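Local atomic coordinates of aphrodisin (Mesocricetus auratus, PDB entry 1E5P), a protein that acts as an aphrodisiac pheromone that elicits copulatory behaviour in male hamsters, and belongs to the lipocalins, binders of small molecules such as odorants. Residues Pro28-Phe33 with Leu144-Cys149; Lys40-Met45 with Gly70-Gln75; Gln83-Thr88 with Phe93-Asn98. All coordinates share one frame; numbering follows the deposited sequence. Where two conformers were deposited one is given.

Contact 1: Pro28-Phe33 with Leu144-Cys149; sequences PLRFYF and LATDTC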
loop_
_atom_site.group_PDB
_atom_site.type_symbol
_atom_site.label_atom_id
_atom_site.label_comp_id
_atom_site.label_asym_id
_atom_site.label_seq_id
_atom_site.Cartn_x
_atom_site.Cartn_y
_atom_site.Cartn_z
ATOM N N PRO A 28 10.374 -5.788 4.306
ATOM C CA PRO A 28 9.140 -6.400 4.755
ATOM C C PRO A 28 7.870 -5.691 4.312
ATOM O O PRO A 28 6.803 -6.311 4.430
ATOM C CB PRO A 28 9.238 -6.303 6.289
ATOM C CG PRO A 28 10.139 -5.132 6.552
ATOM C CD PRO A 28 11.128 -5.146 5.409
ATOM N N LEU A 29 7.967 -4.445 3.868
ATOM C CA LEU A 29 6.769 -3.676 3.480
ATOM C C LEU A 29 6.652 -3.490 1.977
ATOM O O LEU A 29 5.866 -2.661 1.519
ATOM C CB LEU A 29 6.750 -2.335 4.212
ATOM C CG LEU A 29 6.866 -2.420 5.756
ATOM C CD1 LEU A 29 6.837 -1.029 6.341
ATOM C CD2 LEU A 29 5.740 -3.299 6.309
ATOM N N ARG A 30 7.437 -4.264 1.219
ATOM C CA ARG A 30 7.339 -4.217 -0.241
ATOM C C ARG A 30 6.289 -5.258 -0.647
ATOM O O ARG A 30 6.553 -6.441 -0.713
ATOM C CB ARG A 30 8.681 -4.480 -0.927
ATOM C CG ARG A 30 8.585 -4.239 -2.442
ATOM C CD ARG A 30 9.944 -4.514 -3.076
ATOM N NE ARG A 30 9.972 -4.295 -4.521
ATOM C CZ ARG A 30 10.490 -3.181 -5.063
ATOM N NH1 ARG A 30 10.989 -2.220 -4.302
ATOM N NH2 ARG A 30 10.514 -3.052 -6.395
ATOM N N PHE A 31 5.071 -4.780 -0.867
ATOM C CA PHE A 31 4.018 -5.772 -1.142
ATOM C C PHE A 31 3.328 -5.456 -2.453
ATOM O O PHE A 31 3.278 -4.313 -2.926
ATOM C CB PHE A 31 3.079 -5.850 0.048
ATOM C CG PHE A 31 2.202 -4.615 0.056
ATOM C CD1 PHE A 31 2.633 -3.395 0.523
ATOM C CD2 PHE A 31 0.921 -4.742 -0.451
ATOM C CE1 PHE A 31 1.773 -2.298 0.470
ATOM C CE2 PHE A 31 0.062 -3.663 -0.492
ATOM C CZ PHE A 31 0.499 -2.433 -0.026
ATOM N N TYR A 32 2.856 -6.559 -3.023
ATOM C CA TYR A 32 2.254 -6.541 -4.340
ATOM C C TYR A 32 0.761 -6.888 -4.223
ATOM O O TYR A 32 0.399 -8.050 -4.043
ATOM C CB TYR A 32 2.982 -7.538 -5.241
ATOM C CG TYR A 32 4.501 -7.343 -5.292
ATOM C CD1 TYR A 32 5.361 -7.948 -4.404
ATOM C CD2 TYR A 32 5.013 -6.478 -6.253
ATOM C CE1 TYR A 32 6.738 -7.725 -4.493
ATOM C CE2 TYR A 32 6.381 -6.259 -6.361
ATOM C CZ TYR A 32 7.220 -6.875 -5.466
ATOM O OH TYR A 32 8.589 -6.661 -5.539
ATOM N N PHE A 33 -0.072 -5.833 -4.307
ATOM C CA PHE A 33 -1.511 -6.095 -4.215
ATOM C C PHE A 33 -2.000 -7.094 -5.263
ATOM O O PHE A 33 -1.453 -7.205 -6.357
ATOM C CB PHE A 33 -2.312 -4.803 -4.495
ATOM C CG PHE A 33 -2.618 -3.886 -3.373
ATOM C CD1 PHE A 33 -3.557 -4.205 -2.401
ATOM C CD2 PHE A 33 -2.017 -2.635 -3.310
ATOM C CE1 PHE A 33 -3.855 -3.323 -1.385
ATOM C CE2 PHE A 33 -2.311 -1.742 -2.291
ATOM C CZ PHE A 33 -3.222 -2.102 -1.329
ATOM N N LEU A 144 5.665 -1.820 -9.644
ATOM C CA LEU A 144 5.076 -2.590 -10.751
ATOM C C LEU A 144 6.121 -3.316 -11.570
ATOM O O LEU A 144 5.930 -4.465 -11.992
ATOM C CB LEU A 144 4.275 -1.594 -11.611
ATOM C CG LEU A 144 3.623 -2.155 -12.860
ATOM C CD1 LEU A 144 2.531 -3.158 -12.497
ATOM C CD2 LEU A 144 3.026 -1.014 -13.681
ATOM N N ALA A 145 7.285 -2.700 -11.761
ATOM C CA ALA A 145 8.385 -3.254 -12.516
ATOM C C ALA A 145 8.945 -4.555 -11.965
ATOM O O ALA A 145 9.600 -5.325 -12.684
ATOM C CB ALA A 145 9.494 -2.185 -12.539
ATOM N N THR A 146 8.736 -4.843 -10.677
ATOM C CA THR A 146 9.257 -6.068 -10.098
ATOM C C THR A 146 8.134 -6.968 -9.596
ATOM O O THR A 146 8.386 -7.815 -8.751
ATOM C CB THR A 146 10.229 -5.819 -8.934
ATOM O OG1 THR A 146 9.491 -5.232 -7.852
ATOM C CG2 THR A 146 11.366 -4.877 -9.309
ATOM N N ASP A 147 6.911 -6.784 -10.100
ATOM C CA ASP A 147 5.798 -7.631 -9.661
ATOM C C ASP A 147 5.890 -8.932 -10.460
ATOM O O ASP A 147 5.332 -9.010 -11.570
ATOM C CB ASP A 147 4.465 -6.934 -9.885
ATOM C CG ASP A 147 3.290 -7.691 -9.269
ATOM O OD1 ASP A 147 3.469 -8.824 -8.803
ATOM O OD2 ASP A 147 2.187 -7.108 -9.281
ATOM N N THR A 148 6.581 -9.911 -9.902
ATOM C CA THR A 148 6.821 -11.154 -10.627
ATOM C C THR A 148 6.063 -12.356 -10.137
ATOM O O THR A 148 6.185 -13.441 -10.714
ATOM C CB THR A 148 8.350 -11.481 -10.531
ATOM O OG1 THR A 148 8.629 -11.661 -9.131
ATOM C CG2 THR A 148 9.217 -10.363 -11.060
ATOM N N CYS A 149 5.275 -12.238 -9.062
ATOM C CA CYS A 149 4.555 -13.418 -8.556
ATOM C C CYS A 149 3.322 -13.721 -9.400
ATOM O O CYS A 149 2.876 -12.896 -10.203
ATOM C CB CYS A 149 4.175 -13.153 -7.094
ATOM S SG CYS A 149 5.589 -13.021 -5.966
HETATM O O HOH W 1 0.751 -5.932 -7.228
#
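R30 reaches T146 with its side chain extended from CG to NE, CG anti to the backbone N (chi1 -172°). Its NH2 donates to T146 OG1 at 2.8 Å in a nearly straight bond lying in the guanidinium plane, while NE of the same edge donates to the Y32 hydroxyl, 2.9 Å from NE to OH; NH1 turns to the carbonyl of I23. Y32 closes the triangle, its OH sharing a hydrogen bond of 2.9 Å with T146 OG1. Nearer the backbone, the Y32 ring slides past D147 in the opposite sense, its CD2 3.7 Å from D147 CG, with ring and carboxylate planes 31° apart. An alanine in place of Y32 is likely to leave R30 NE without its acceptor and open a gap against D147. At F33 a water bridges strand 32-39 and the C-terminal loop, within hydrogen-bonding distance of F33 O (2.7 Å) and D147 OD2 (2.8 Å). The carboxylate of D147 is also paired with R34 through OD1, and C149 is tied to C57 by a disulfide. The arrangement fastens the C-terminal loop to the start of strand 32-39 and the loop before it, with the disulfide tether familiar from lipocalins.

Contact 2: Lys40-Met45 with Gly70-Gln75; sequences KNCSEM and GTYETQ. Unlike the reference sequence in segment 70-75: E73 (reference Gln).
Y72 carries most of this contact: M45 covers one face of its ring, and the carbonyl of C42 meets its hydroxyl. With CG anti to the carbonyl carbon (chi1 -71°), the phenol extends from strand 72-75 toward the turn that precedes strand 44-53. There its OH donates to C42 O at a short 2.6 Å. The donor approaches at a C=O...O angle of 149° and stands 26° out of the carbonyl plane, whereas the oxygen of C42 itself lies close to the plane of the ring, at its edge.

M45, a selenomethionine, is the second large contributor. Its side chain starts anti to the backbone N and runs extended to the selenium, then bends at chi3, which folds the terminal methyl back over the ring. CE sits over the ring face in a CH-pi contact whose exact closeness is doubtful, and SE, 4.8 Å from the centroid of the Y72 ring, adds a Met-aromatic contact. The two side chains cross at about a right angle, and M45 CB meets the ring at CE2, 3.9 Å away.

C42 adds less surface: its CB and SG each come within 3.9 Å of Y72 OH, and SG is joined to C38 by a disulfide. The turn is pinned internally by K40 O, which accepts from both S43 N and S43 OG, and S43 with E44 forms a classic beta bulge opposite Y39. The rings of F82 and F3 also meet Y72.

In the lipocalin barrel, the single bond links the disulfide-bearing turn to strand 72-75 across strand 56-66. The chemistry divides along one ring: its aromatic body is packed in apolar surroundings, while its buried hydroxyl is paired with a backbone carbonyl.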
loop_
_atom_site.group_PDB
_atom_site.type_symbol
_atom_site.label_atom_id
_atom_site.label_comp_id
_atom_site.label_asym_id
_atom_site.label_seq_id
_atom_site.Cartn_x
_atom_site.Cartn_y
_atom_site.Cartn_z
ATOM N N LYS A 40 -19.398 -5.244 5.078
ATOM C CA LYS A 40 -20.105 -4.360 6.013
ATOM C C LYS A 40 -19.821 -2.900 5.663
ATOM O O LYS A 40 -19.293 -2.135 6.481
ATOM C CB LYS A 40 -19.636 -4.661 7.428
ATOM C CG LYS A 40 -19.891 -6.113 7.788
ATOM C CD LYS A 40 -19.305 -6.529 9.117
ATOM N N ASN A 41 -20.256 -2.399 4.497
ATOM C CA ASN A 41 -20.021 -1.044 3.977
ATOM C C ASN A 41 -18.536 -0.679 4.135
ATOM O O ASN A 41 -18.181 0.438 4.551
ATOM C CB ASN A 41 -20.883 -0.039 4.749
ATOM C CG ASN A 41 -20.833 1.365 4.152
ATOM N ND2 ASN A 41 -20.357 1.546 2.938
ATOM N N CYS A 42 -17.677 -1.560 3.718
ATOM C CA CYS A 42 -16.249 -1.570 3.765
ATOM C C CYS A 42 -15.669 -1.271 5.139
ATOM O O CYS A 42 -14.507 -0.816 5.228
ATOM C CB CYS A 42 -15.492 -0.844 2.653
ATOM S SG CYS A 42 -13.950 -1.691 2.159
ATOM N N SER A 43 -16.351 -1.623 6.233
ATOM C CA SER A 43 -15.778 -1.457 7.570
ATOM C C SER A 43 -14.774 -2.574 7.869
ATOM O O SER A 43 -14.006 -2.514 8.837
ATOM C CB SER A 43 -16.844 -1.403 8.647
ATOM O OG SER A 43 -17.484 -2.648 8.786
ATOM N N GLU A 44 -14.807 -3.625 7.065
ATOM C CA GLU A 44 -13.782 -4.689 7.143
ATOM C C GLU A 44 -13.209 -4.759 5.717
ATOM O O GLU A 44 -14.022 -4.897 4.792
ATOM C CB GLU A 44 -14.334 -6.011 7.594
ATOM C CG GLU A 44 -14.528 -6.189 9.087
ATOM C CD GLU A 44 -15.245 -7.530 9.349
ATOM O OE1 GLU A 44 -15.462 -8.270 8.373
ATOM O OE2 GLU A 44 -15.577 -7.778 10.515
HETATM N N MSE A 45 -11.906 -4.624 5.510
HETATM C CA MSE A 45 -11.339 -4.565 4.139
HETATM C C MSE A 45 -10.302 -5.693 4.073
HETATM O O MSE A 45 -9.276 -5.540 4.736
HETATM C CB MSE A 45 -10.683 -3.215 3.811
HETATM C CG MSE A 45 -9.721 -3.090 2.663
HETATM SE SE MSE A 45 -9.028 -1.492 2.107
HETATM C CE MSE A 45 -9.327 -0.518 3.572
ATOM N N GLY A 70 -11.785 6.925 11.164
ATOM C CA GLY A 70 -11.783 6.783 9.727
ATOM C C GLY A 70 -10.547 6.111 9.145
ATOM O O GLY A 70 -10.340 6.116 7.910
ATOM N N THR A 71 -9.723 5.571 10.023
ATOM C CA THR A 71 -8.553 4.815 9.560
ATOM C C THR A 71 -8.849 3.317 9.696
ATOM O O THR A 71 -9.744 2.895 10.432
ATOM C CB THR A 71 -7.289 5.119 10.362
ATOM O OG1 THR A 71 -7.418 4.647 11.729
ATOM C CG2 THR A 71 -6.956 6.599 10.381
ATOM N N TYR A 72 -8.051 2.524 8.989
ATOM C CA TYR A 72 -8.096 1.084 9.072
ATOM C C TYR A 72 -6.830 0.598 9.822
ATOM O O TYR A 72 -5.762 1.189 9.625
ATOM C CB TYR A 72 -8.058 0.424 7.705
ATOM C CG TYR A 72 -9.324 0.596 6.884
ATOM C CD1 TYR A 72 -9.473 1.714 6.092
ATOM C CD2 TYR A 72 -10.332 -0.357 6.952
ATOM C CE1 TYR A 72 -10.642 1.899 5.345
ATOM C CE2 TYR A 72 -11.488 -0.180 6.200
ATOM C CZ TYR A 72 -11.634 0.936 5.420
ATOM O OH TYR A 72 -12.781 1.079 4.669
ATOM N N GLU A 73 -6.988 -0.381 10.670
ATOM C CA GLU A 73 -5.879 -1.006 11.364
ATOM C C GLU A 73 -5.768 -2.467 10.945
ATOM O O GLU A 73 -6.757 -3.174 10.789
ATOM C CB GLU A 73 -6.024 -0.897 12.886
ATOM C CG GLU A 73 -5.973 0.550 13.339
ATOM C CD GLU A 73 -5.943 0.756 14.836
ATOM O OE1 GLU A 73 -5.969 -0.251 15.595
ATOM O OE2 GLU A 73 -5.893 1.946 15.213
ATOM N N THR A 74 -4.540 -2.919 10.721
ATOM C CA THR A 74 -4.237 -4.290 10.369
ATOM C C THR A 74 -2.867 -4.692 10.942
ATOM O O THR A 74 -1.968 -3.863 11.052
ATOM C CB THR A 74 -4.299 -4.594 8.864
ATOM O OG1 THR A 74 -4.346 -6.044 8.698
ATOM C CG2 THR A 74 -3.076 -4.068 8.140
ATOM N N GLN A 75 -2.766 -5.955 11.345
ATOM C CA GLN A 75 -1.505 -6.475 11.862
ATOM C C GLN A 75 -0.781 -7.181 10.722
ATOM O O GLN A 75 -1.306 -8.123 10.124
ATOM C CB GLN A 75 -1.743 -7.452 13.035
ATOM C CG GLN A 75 -2.159 -6.686 14.288
ATOM C CD GLN A 75 -1.939 -7.443 15.579
ATOM O OE1 GLN A 75 -0.806 -7.704 15.972
ATOM N NE2 GLN A 75 -3.049 -7.768 16.238
#

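Contact 3: Gln83-Thr88 with Phe93-Asn98; sequences QPLYIT and FFTNKN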
loop_
_atom_site.group_PDB
_atom_site.type_symbol
_atom_site.label_atom_id
_atom_site.label_comp_id
_atom_site.label_asym_id
_atom_site.label_seq_id
_atom_site.Cartn_x
_atom_site.Cartn_y
_atom_site.Cartn_z
ATOM N N GLN A 83 -5.205 4.571 5.400
ATOM C CA GLN A 83 -6.500 5.078 4.873
ATOM C C GLN A 83 -6.273 5.620 3.484
ATOM O O GLN A 83 -5.170 6.014 3.138
ATOM C CB GLN A 83 -7.059 6.123 5.824
ATOM C CG GLN A 83 -6.237 7.389 5.979
ATOM C CD GLN A 83 -6.972 8.416 6.833
ATOM O OE1 GLN A 83 -8.129 8.749 6.587
ATOM N NE2 GLN A 83 -6.288 8.912 7.849
ATOM N N PRO A 84 -7.319 5.620 2.659
ATOM C CA PRO A 84 -7.220 6.184 1.340
ATOM C C PRO A 84 -7.007 7.695 1.443
ATOM O O PRO A 84 -7.663 8.340 2.288
ATOM C CB PRO A 84 -8.606 5.928 0.731
ATOM C CG PRO A 84 -9.175 4.796 1.526
ATOM C CD PRO A 84 -8.637 4.974 2.923
ATOM N N LEU A 85 -6.122 8.247 0.651
ATOM C CA LEU A 85 -5.940 9.698 0.559
ATOM C C LEU A 85 -6.775 10.223 -0.623
ATOM O O LEU A 85 -7.262 11.361 -0.581
ATOM C CB LEU A 85 -4.494 10.050 0.222
ATOM C CG LEU A 85 -3.437 9.872 1.316
ATOM C CD1 LEU A 85 -2.030 9.899 0.722
ATOM C CD2 LEU A 85 -3.572 10.940 2.384
ATOM N N TYR A 86 -6.893 9.389 -1.649
ATOM C CA TYR A 86 -7.592 9.794 -2.876
ATOM C C TYR A 86 -7.926 8.581 -3.708
ATOM O O TYR A 86 -7.111 7.696 -3.963
ATOM C CB TYR A 86 -6.663 10.757 -3.662
ATOM C CG TYR A 86 -7.276 11.215 -4.977
ATOM C CD1 TYR A 86 -8.470 11.919 -4.978
ATOM C CD2 TYR A 86 -6.671 10.927 -6.189
ATOM C CE1 TYR A 86 -9.041 12.337 -6.178
ATOM C CE2 TYR A 86 -7.239 11.341 -7.389
ATOM C CZ TYR A 86 -8.425 12.041 -7.369
ATOM O OH TYR A 86 -9.004 12.457 -8.557
ATOM N N ILE A 87 -9.187 8.501 -4.182
ATOM C CA ILE A 87 -9.617 7.358 -4.953
ATOM C C ILE A 87 -10.179 7.776 -6.312
ATOM O O ILE A 87 -10.923 8.761 -6.370
ATOM C CB ILE A 87 -10.741 6.592 -4.210
ATOM C CG1 ILE A 87 -10.351 6.260 -2.776
ATOM C CG2 ILE A 87 -11.087 5.313 -4.971
ATOM C CD1 ILE A 87 -11.462 5.773 -1.877
ATOM N N THR A 88 -9.806 7.064 -7.342
ATOM C CA THR A 88 -10.305 7.223 -8.692
ATOM C C THR A 88 -10.752 5.820 -9.143
ATOM O O THR A 88 -10.538 4.869 -8.381
ATOM C CB THR A 88 -9.360 7.769 -9.742
ATOM O OG1 THR A 88 -8.374 6.806 -10.110
ATOM C CG2 THR A 88 -8.666 9.051 -9.319
ATOM N N PHE A 93 -4.778 6.033 -3.858
ATOM C CA PHE A 93 -3.564 6.524 -3.168
ATOM C C PHE A 93 -3.816 6.331 -1.673
ATOM O O PHE A 93 -4.796 6.910 -1.148
ATOM C CB PHE A 93 -3.378 8.036 -3.435
ATOM C CG PHE A 93 -3.056 8.340 -4.875
ATOM C CD1 PHE A 93 -4.043 8.268 -5.844
ATOM C CD2 PHE A 93 -1.773 8.727 -5.235
ATOM C CE1 PHE A 93 -3.753 8.556 -7.175
ATOM C CE2 PHE A 93 -1.486 9.006 -6.559
ATOM C CZ PHE A 93 -2.468 8.923 -7.517
ATOM N N PHE A 94 -3.045 5.496 -0.996
ATOM C CA PHE A 94 -3.220 5.262 0.427
ATOM C C PHE A 94 -2.040 5.850 1.241
ATOM O O PHE A 94 -0.925 5.907 0.714
ATOM C CB PHE A 94 -3.059 3.746 0.742
ATOM C CG PHE A 94 -4.120 2.809 0.291
ATOM C CD1 PHE A 94 -5.275 2.648 1.072
ATOM C CD2 PHE A 94 -3.984 2.047 -0.855
ATOM C CE1 PHE A 94 -6.262 1.755 0.674
ATOM C CE2 PHE A 94 -4.964 1.154 -1.251
ATOM C CZ PHE A 94 -6.100 1.002 -0.473
ATOM N N THR A 95 -2.324 6.233 2.468
ATOM C CA THR A 95 -1.251 6.586 3.408
ATOM C C THR A 95 -1.208 5.426 4.408
ATOM O O THR A 95 -2.277 4.841 4.713
ATOM C CB THR A 95 -1.479 7.927 4.092
ATOM O OG1 THR A 95 -0.464 8.143 5.078
ATOM C CG2 THR A 95 -2.825 7.994 4.801
ATOM N N ASN A 96 -0.036 4.992 4.841
ATOM C CA ASN A 96 0.040 3.926 5.857
ATOM C C ASN A 96 1.174 4.290 6.835
ATOM O O ASN A 96 2.182 4.867 6.395
ATOM C CB ASN A 96 0.371 2.559 5.296
ATOM C CG ASN A 96 0.504 1.461 6.333
ATOM O OD1 ASN A 96 1.478 0.682 6.378
ATOM N ND2 ASN A 96 -0.483 1.324 7.195
ATOM N N LYS A 97 0.916 4.070 8.072
ATOM C CA LYS A 97 1.927 4.192 9.125
ATOM C C LYS A 97 2.151 2.828 9.775
ATOM O O LYS A 97 1.208 2.199 10.275
ATOM C CB LYS A 97 1.454 5.187 10.189
ATOM C CG LYS A 97 1.449 6.642 9.702
ATOM C CD LYS A 97 0.852 7.592 10.740
ATOM C CE LYS A 97 0.677 9.027 10.249
ATOM N N ASN A 98 3.341 2.287 9.615
ATOM C CA ASN A 98 3.686 0.960 10.146
ATOM C C ASN A 98 4.528 1.090 11.399
ATOM O O ASN A 98 5.465 1.906 11.380
ATOM C CB ASN A 98 4.457 0.170 9.071
ATOM C CG ASN A 98 5.012 -1.136 9.575
ATOM O OD1 ASN A 98 6.182 -1.181 10.001
ATOM N ND2 ASN A 98 4.228 -2.215 9.574
#
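Q83 and T95 form an antiparallel hydrogen-bonded pair with a bond in each direction: Q83 N donates to T95 O at 3.0 Å, and T95 N to Q83 O. The backbone is also tightly bonded two residues further on, where L85 and Y86 both face F93 in a classic beta bulge. F93 O there accepts two backbone N-H groups, L85 N at 2.6 Å and Y86 N at a longer 3.3 Å. F93 N returns an almost straight bond to Y86 O, 2.9 Å away. Between the two sets, P84 and F94 are a non-hydrogen-bonded pair, their CA atoms 4.2 Å apart and their side chains diverging; F94 CA makes a CA-H...O contact with Q83 O.

Away from this backbone core the side chains meet more loosely. Y86 and F93 lie side by side and point the same way, but their rings are oblique, with planes at 45°, and touch mainly through Y86 CD2 and F93 CD1, 3.8 Å apart. L85 crosses T95 at about a right angle, bringing its CG and both methyls near T95 CB and CG2. T95 places CG2 between its backbone N and carbonyl carbon, where it meets Q83 CG at 3.7 Å, and the extended chain of Q83 continues alongside toward the partly exposed margin.

Helix 120-132 covers Y86 and F93, and L85 beside them: F129 lies on L85 and Y86, and I125 on Y86 and F93. From the other face F94 reaches F82, and P84 meets F3. Strand 91-99 is flanked beyond by strand 105-113, where F94 is joined by backbone hydrogen bonding to V110, so the bulged hairpin forms part of the barrel wall, with the helix packed on its outer side.

In the fold
All three contacts reach one curled antiparallel sheet, but they use it differently. Contact 2 is the most buried, joining a turn to a strand through one aromatic ring and a single hydrogen bond; contacts 1 and 3 are partly buried. Contact 3 is held chiefly by backbone bonds between neighbouring strands, whereas contact 1 relies on polar side chains and a water to attach a loop 111 residues away in sequence. Contacts 1 and 3, with centres about 17 Å apart, meet inside through F33 and F94 and through L29 and N98. Contacts 2 and 3 touch where T71, just before strand 72-75, meets Q83 of the next strand. Contacts 1 and 2 do not touch.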